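Local coordinates for protein SusD homolog (Bacteroides thetaiotaomicron VPI-5482, PDB 3IV0) that probably binds glycans at the bacterial outer membrane, as other SusD-family proteins do, although its own ligand is not known, at residues A36-R41 and F266-N271; Y290-K295 and W345-Y350. All coordinates share one frame; numbering follows the deposited sequence. Where two conformers were deposited one is given.

Contact 1. Residues A36-R41 and F266-N271; sequences ATMSQR and FEIAQN
No ring or amide has a face or edge turned to the partner segment where Thr-37 and Met-38 meet Ile-268; the one aromatic residue of the two segments, Phe-266, instead packs edge-to-face with Phe-129. The contact is small and buried: the end methyl of Ile-268 reaches the threonine hydroxyl oxygen and a methylene of Met-38. Ile-268 CD1 comes to 3.4 Å from Thr-37 OG1, while CB of the same threonine stands 4.1 Å from that methyl carbon. On the helix side Met-38, built as selenomethionine, offers its CG, which lies 3.9 Å from Ile-268 CD1. CG1 of Ile-268 lies beside its own backbone N (chi1 -60°) and the chain then runs extended (chi2 160°), carrying CD1 across to the helix. Met-38 behaves differently: bent at chi2 and again at chi3 (-63° each), it folds back after CG, so the selenium turns from the isoleucine. The hydroxyl beside the methyl group is not left without a polar mate, because Thr-37 OG1 is hydrogen-bonded to Phe-33 O one turn earlier in the helix. The approach to Ile-268 is thus a van der Waals one. Alongside, Arg-34 NH1 bonds to Ala-269 O, while Ile-268 packs on Val-364 and is held through its backbone by Gln-362. The arrangement joins the end of helix 19-39, where the last turn widens to a pi-type turn, to strand 264-268 of a two-stranded antiparallel sheet, paired with 362-366; it is consistent with the SusD fold, a largely helical body with tetratricopeptide-like helices and little strand.

Contact 2. Residues Y290-K295 and W345-Y350; sequences YSCLNK and WNIDTY. With EDO (1,2-ethanediol), chain F.
Cys-292 packs against both Ile-347 and the indole of Trp-345: CB meets Ile-347, while SG reaches the indole and still borders the isoleucine. CB comes first, with Ile-347 CD1 3.5 Å away. One bond further, SG is placed between the backbone N and the carbonyl carbon (chi1 58°), which swings it over the indole face, 3.8 Å from Trp-345 CE2. The sulfur stands 4.0 Å from the centroid of the five-membered ring and 23° off the ring normal, a true sulfur-aromatic contact over the face. Ser-291 touches the far end of the same ring obliquely, its OG 3.5 Å from Trp-345 CH2, while its hydroxyl is hydrogen-bonded to Glu-340. The indole is fixed in turn by NE1, which bonds to Ser-289 OG. Replacing Trp-345 by an alanine would probably leave the Cys-292 sulfur without its aromatic platform and Ser-289 without its indole N-H partner. The 290-295 turn is held by its own backbone: Tyr-290 O takes bonds from Leu-293 N (3.1 Å) and Lys-295 N (3.3 Å). At the end of the segment, Lys-295 NZ donates to O1 of a 1,2-ethanediol at 2.8 Å, a molecule probably taken up from the crystallisation liquor. The pair lies near the surface, with Trp-345 also packing on Ser-285 of helix 284-287, while Leu-293 and Ile-347 both rest on Ile-355 of strand 354-356, the antiparallel partner of strand 348-350.

In the fold
From the N terminus the chain runs through helix 19-39 and then passes more than 220 residues before 266-271 closes that long loop; contact 1 thus joins the end of the helix to strand 264-268. Only after this does 290-295 follow helix 284-287, and a shorter excursion of 49 residues returns at 345-350, where contact 2 joins the loop after that helix to the chain entering strand 348-350. The two loops stand in series, neither nested nor crossed. Strand 362-366, beyond both, comes back to pair with strand 264-268, so this pairing spans the whole of contact 2. Contact 1 belongs to the interior and contact 2 to the surface, with centres about 19 Å apart.

Contact 1. Residues A36-R41 and F266-N271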
# COMPACT_ATOMS: atom_id res chain seq x y z
N ALA A 36 -0.69 4.10 12.27
CA ALA A 36 0.66 4.17 11.71
C ALA A 36 0.67 4.63 10.26
O ALA A 36 1.68 5.20 9.81
CB ALA A 36 1.29 2.82 11.79
N THR A 37 -0.38 4.34 9.52
CA THR A 37 -0.39 4.55 8.07
C THR A 37 -1.15 5.77 7.60
O THR A 37 -0.75 6.38 6.60
CB THR A 37 -0.99 3.32 7.37
OG1 THR A 37 -2.25 3.02 7.95
CG2 THR A 37 -0.06 2.10 7.46
N MSE A 38 -2.24 6.11 8.32
CA MSE A 38 -3.26 7.09 7.90
C MSE A 38 -3.71 8.11 8.93
O MSE A 38 -4.08 9.21 8.54
CB MSE A 38 -4.52 6.37 7.38
CG MSE A 38 -4.31 5.40 6.20
SE MSE A 38 -3.68 6.23 4.57
CE MSE A 38 -5.20 7.39 4.27
N SER A 39 -3.84 7.69 10.19
CA SER A 39 -4.58 8.51 11.15
C SER A 39 -3.71 9.32 12.08
O SER A 39 -4.17 10.35 12.55
CB SER A 39 -5.61 7.67 11.90
OG SER A 39 -6.63 7.23 11.03
N GLN A 40 -2.49 8.86 12.36
CA GLN A 40 -1.57 9.63 13.19
C GLN A 40 -0.36 10.13 12.40
O GLN A 40 0.41 10.91 12.92
CB GLN A 40 -1.12 8.81 14.41
CG GLN A 40 -2.27 8.54 15.43
CD GLN A 40 -1.89 7.68 16.69
OE1 GLN A 40 -0.95 6.88 16.70
NE2 GLN A 40 -2.68 7.85 17.76
N ARG A 41 -0.15 9.56 11.20
CA ARG A 41 0.95 9.92 10.27
C ARG A 41 0.43 9.79 8.84
O ARG A 41 -0.32 8.86 8.55
CB ARG A 41 2.15 8.96 10.36
CG ARG A 41 2.93 9.00 11.61
CD ARG A 41 2.34 8.06 12.68
NE ARG A 41 3.00 8.20 13.97
CZ ARG A 41 4.16 7.60 14.28
NH1 ARG A 41 4.75 6.81 13.39
NH2 ARG A 41 4.73 7.79 15.47
N PHE A 266 -7.58 -5.74 0.48
CA PHE A 266 -7.37 -5.32 1.88
C PHE A 266 -7.50 -3.83 1.90
O PHE A 266 -6.92 -3.12 1.05
CB PHE A 266 -6.05 -5.79 2.51
CG PHE A 266 -5.98 -5.48 3.96
CD1 PHE A 266 -6.88 -6.10 4.82
CD2 PHE A 266 -5.19 -4.48 4.45
CE1 PHE A 266 -6.92 -5.75 6.16
CE2 PHE A 266 -5.24 -4.12 5.79
CZ PHE A 266 -6.12 -4.76 6.64
N GLU A 267 -8.20 -3.31 2.91
CA GLU A 267 -8.50 -1.89 3.06
C GLU A 267 -8.35 -1.48 4.51
O GLU A 267 -8.59 -2.29 5.40
CB GLU A 267 -9.93 -1.60 2.58
CG GLU A 267 -10.24 -2.22 1.24
CD GLU A 267 -11.69 -2.09 0.81
OE1 GLU A 267 -12.51 -1.51 1.55
OE2 GLU A 267 -11.99 -2.62 -0.28
N ILE A 268 -7.94 -0.24 4.72
CA ILE A 268 -7.90 0.39 6.03
C ILE A 268 -9.19 1.17 6.18
O ILE A 268 -9.55 1.97 5.32
CB ILE A 268 -6.68 1.35 6.14
CG1 ILE A 268 -5.35 0.61 5.93
CG2 ILE A 268 -6.66 2.04 7.52
CD1 ILE A 268 -4.15 1.51 5.54
N ALA A 269 -9.94 0.93 7.26
CA ALA A 269 -11.26 1.47 7.42
C ALA A 269 -11.25 2.94 7.81
O ALA A 269 -10.55 3.35 8.73
CB ALA A 269 -12.01 0.65 8.53
N GLN A 270 -12.05 3.73 7.09
CA GLN A 270 -12.43 5.06 7.54
C GLN A 270 -13.92 5.03 7.85
O GLN A 270 -14.70 4.40 7.15
CB GLN A 270 -12.16 6.13 6.46
CG GLN A 270 -11.78 7.46 7.06
CD GLN A 270 -11.54 8.57 6.07
OE1 GLN A 270 -11.76 8.44 4.85
NE2 GLN A 270 -11.09 9.67 6.58
N ASN A 271 -14.29 5.72 8.90
CA ASN A 271 -15.70 5.84 9.26
C ASN A 271 -15.92 7.19 9.94
O ASN A 271 -15.78 7.32 11.17
CB ASN A 271 -16.15 4.64 10.09
CG ASN A 271 -17.65 4.57 10.22
OD1 ASN A 271 -18.31 5.60 10.18
ND2 ASN A 271 -18.19 3.36 10.34

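Contact 2. Residues Y290-K295 and W345-Y350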
# COMPACT_ATOMS: atom_id res chain seq x y z
N TYR A 290 -9.16 20.38 -5.20
CA TYR A 290 -9.45 21.73 -4.72
C TYR A 290 -10.92 22.13 -4.85
O TYR A 290 -11.44 22.79 -3.97
CB TYR A 290 -8.55 22.78 -5.42
CG TYR A 290 -8.86 23.04 -6.88
CD1 TYR A 290 -8.30 22.27 -7.89
CD2 TYR A 290 -9.73 24.06 -7.25
CE1 TYR A 290 -8.60 22.50 -9.21
CE2 TYR A 290 -10.04 24.28 -8.58
CZ TYR A 290 -9.47 23.51 -9.55
OH TYR A 290 -9.76 23.72 -10.88
N SER A 291 -11.56 21.74 -5.94
CA SER A 291 -12.86 22.35 -6.27
C SER A 291 -13.94 21.90 -5.27
O SER A 291 -14.85 22.66 -4.93
CB SER A 291 -13.26 22.03 -7.71
OG SER A 291 -13.45 20.65 -7.94
N CYS A 292 -13.83 20.68 -4.77
CA CYS A 292 -14.79 20.18 -3.79
C CYS A 292 -14.40 20.47 -2.34
O CYS A 292 -15.16 20.16 -1.42
CB CYS A 292 -14.97 18.67 -3.98
SG CYS A 292 -13.41 17.73 -3.83
N LEU A 293 -13.23 21.09 -2.13
CA LEU A 293 -12.72 21.40 -0.79
C LEU A 293 -12.73 22.89 -0.51
O LEU A 293 -12.22 23.35 0.50
CB LEU A 293 -11.27 20.87 -0.64
CG LEU A 293 -11.01 19.36 -0.75
CD1 LEU A 293 -9.52 19.06 -0.61
CD2 LEU A 293 -11.85 18.61 0.30
N ASN A 294 -13.40 23.70 -1.34
CA ASN A 294 -13.41 25.15 -1.09
C ASN A 294 -11.98 25.74 -1.02
O ASN A 294 -11.72 26.56 -0.14
CB ASN A 294 -14.12 25.50 0.23
CG ASN A 294 -15.52 24.90 0.34
OD1 ASN A 294 -15.86 24.28 1.34
ND2 ASN A 294 -16.33 25.11 -0.68
N LYS A 295 -11.06 25.29 -1.88
CA LYS A 295 -9.70 25.83 -1.87
C LYS A 295 -9.50 26.37 -3.24
O LYS A 295 -10.15 25.92 -4.18
CB LYS A 295 -8.67 24.72 -1.63
CG LYS A 295 -8.65 24.21 -0.23
CD LYS A 295 -7.25 23.70 0.13
CE LYS A 295 -6.96 22.35 -0.50
NZ LYS A 295 -5.67 21.74 0.03
N TRP A 345 -12.99 10.67 -5.54
CA TRP A 345 -14.01 11.50 -4.91
C TRP A 345 -15.18 10.71 -4.34
O TRP A 345 -15.88 10.00 -5.04
CB TRP A 345 -14.49 12.61 -5.84
CG TRP A 345 -13.49 13.67 -6.06
CD1 TRP A 345 -12.27 13.78 -5.49
CD2 TRP A 345 -13.66 14.82 -6.89
NE1 TRP A 345 -11.63 14.91 -5.94
CE2 TRP A 345 -12.48 15.58 -6.79
CE3 TRP A 345 -14.70 15.28 -7.69
CZ2 TRP A 345 -12.29 16.78 -7.50
CZ3 TRP A 345 -14.52 16.48 -8.39
CH2 TRP A 345 -13.34 17.21 -8.29
N ASN A 346 -15.33 10.88 -3.05
CA ASN A 346 -16.46 10.44 -2.23
C ASN A 346 -16.52 11.49 -1.14
O ASN A 346 -15.95 11.36 -0.05
CB ASN A 346 -16.22 9.06 -1.66
CG ASN A 346 -16.70 7.97 -2.59
OD1 ASN A 346 -17.89 7.95 -2.96
ND2 ASN A 346 -15.79 7.09 -3.03
N ILE A 347 -17.20 12.57 -1.45
CA ILE A 347 -17.09 13.78 -0.68
C ILE A 347 -18.03 13.75 0.53
O ILE A 347 -19.16 13.27 0.41
CB ILE A 347 -17.42 14.98 -1.59
CG1 ILE A 347 -16.39 15.11 -2.73
CG2 ILE A 347 -17.45 16.26 -0.77
CD1 ILE A 347 -16.96 15.77 -4.00
N ASP A 348 -17.57 14.23 1.68
CA ASP A 348 -18.43 14.27 2.86
C ASP A 348 -17.89 15.30 3.81
O ASP A 348 -16.79 15.81 3.67
CB ASP A 348 -18.48 12.88 3.50
CG ASP A 348 -19.67 12.68 4.40
OD1 ASP A 348 -20.48 13.62 4.58
OD2 ASP A 348 -19.79 11.55 4.94
N THR A 349 -18.72 15.66 4.79
CA THR A 349 -18.33 16.62 5.80
C THR A 349 -18.33 15.98 7.18
O THR A 349 -19.05 15.00 7.42
CB THR A 349 -19.28 17.80 5.80
OG1 THR A 349 -20.59 17.33 6.09
CG2 THR A 349 -19.27 18.47 4.45
N TYR A 350 -17.51 16.50 8.08
CA TYR A 350 -17.54 16.04 9.46
C TYR A 350 -17.18 17.18 10.41
O TYR A 350 -16.80 18.27 9.97
CB TYR A 350 -16.59 14.86 9.65
CG TYR A 350 -15.15 15.15 9.32
CD1 TYR A 350 -14.66 14.97 8.03
CD2 TYR A 350 -14.29 15.61 10.30
CE1 TYR A 350 -13.33 15.23 7.74
CE2 TYR A 350 -12.98 15.88 10.02
CZ TYR A 350 -12.50 15.69 8.74
OH TYR A 350 -11.18 15.96 8.49
C1 EDO F . -5.85 18.54 2.50
O1 EDO F . -6.34 19.66 1.82
C2 EDO F . -4.34 18.44 2.74
O2 EDO F . -3.59 19.15 1.77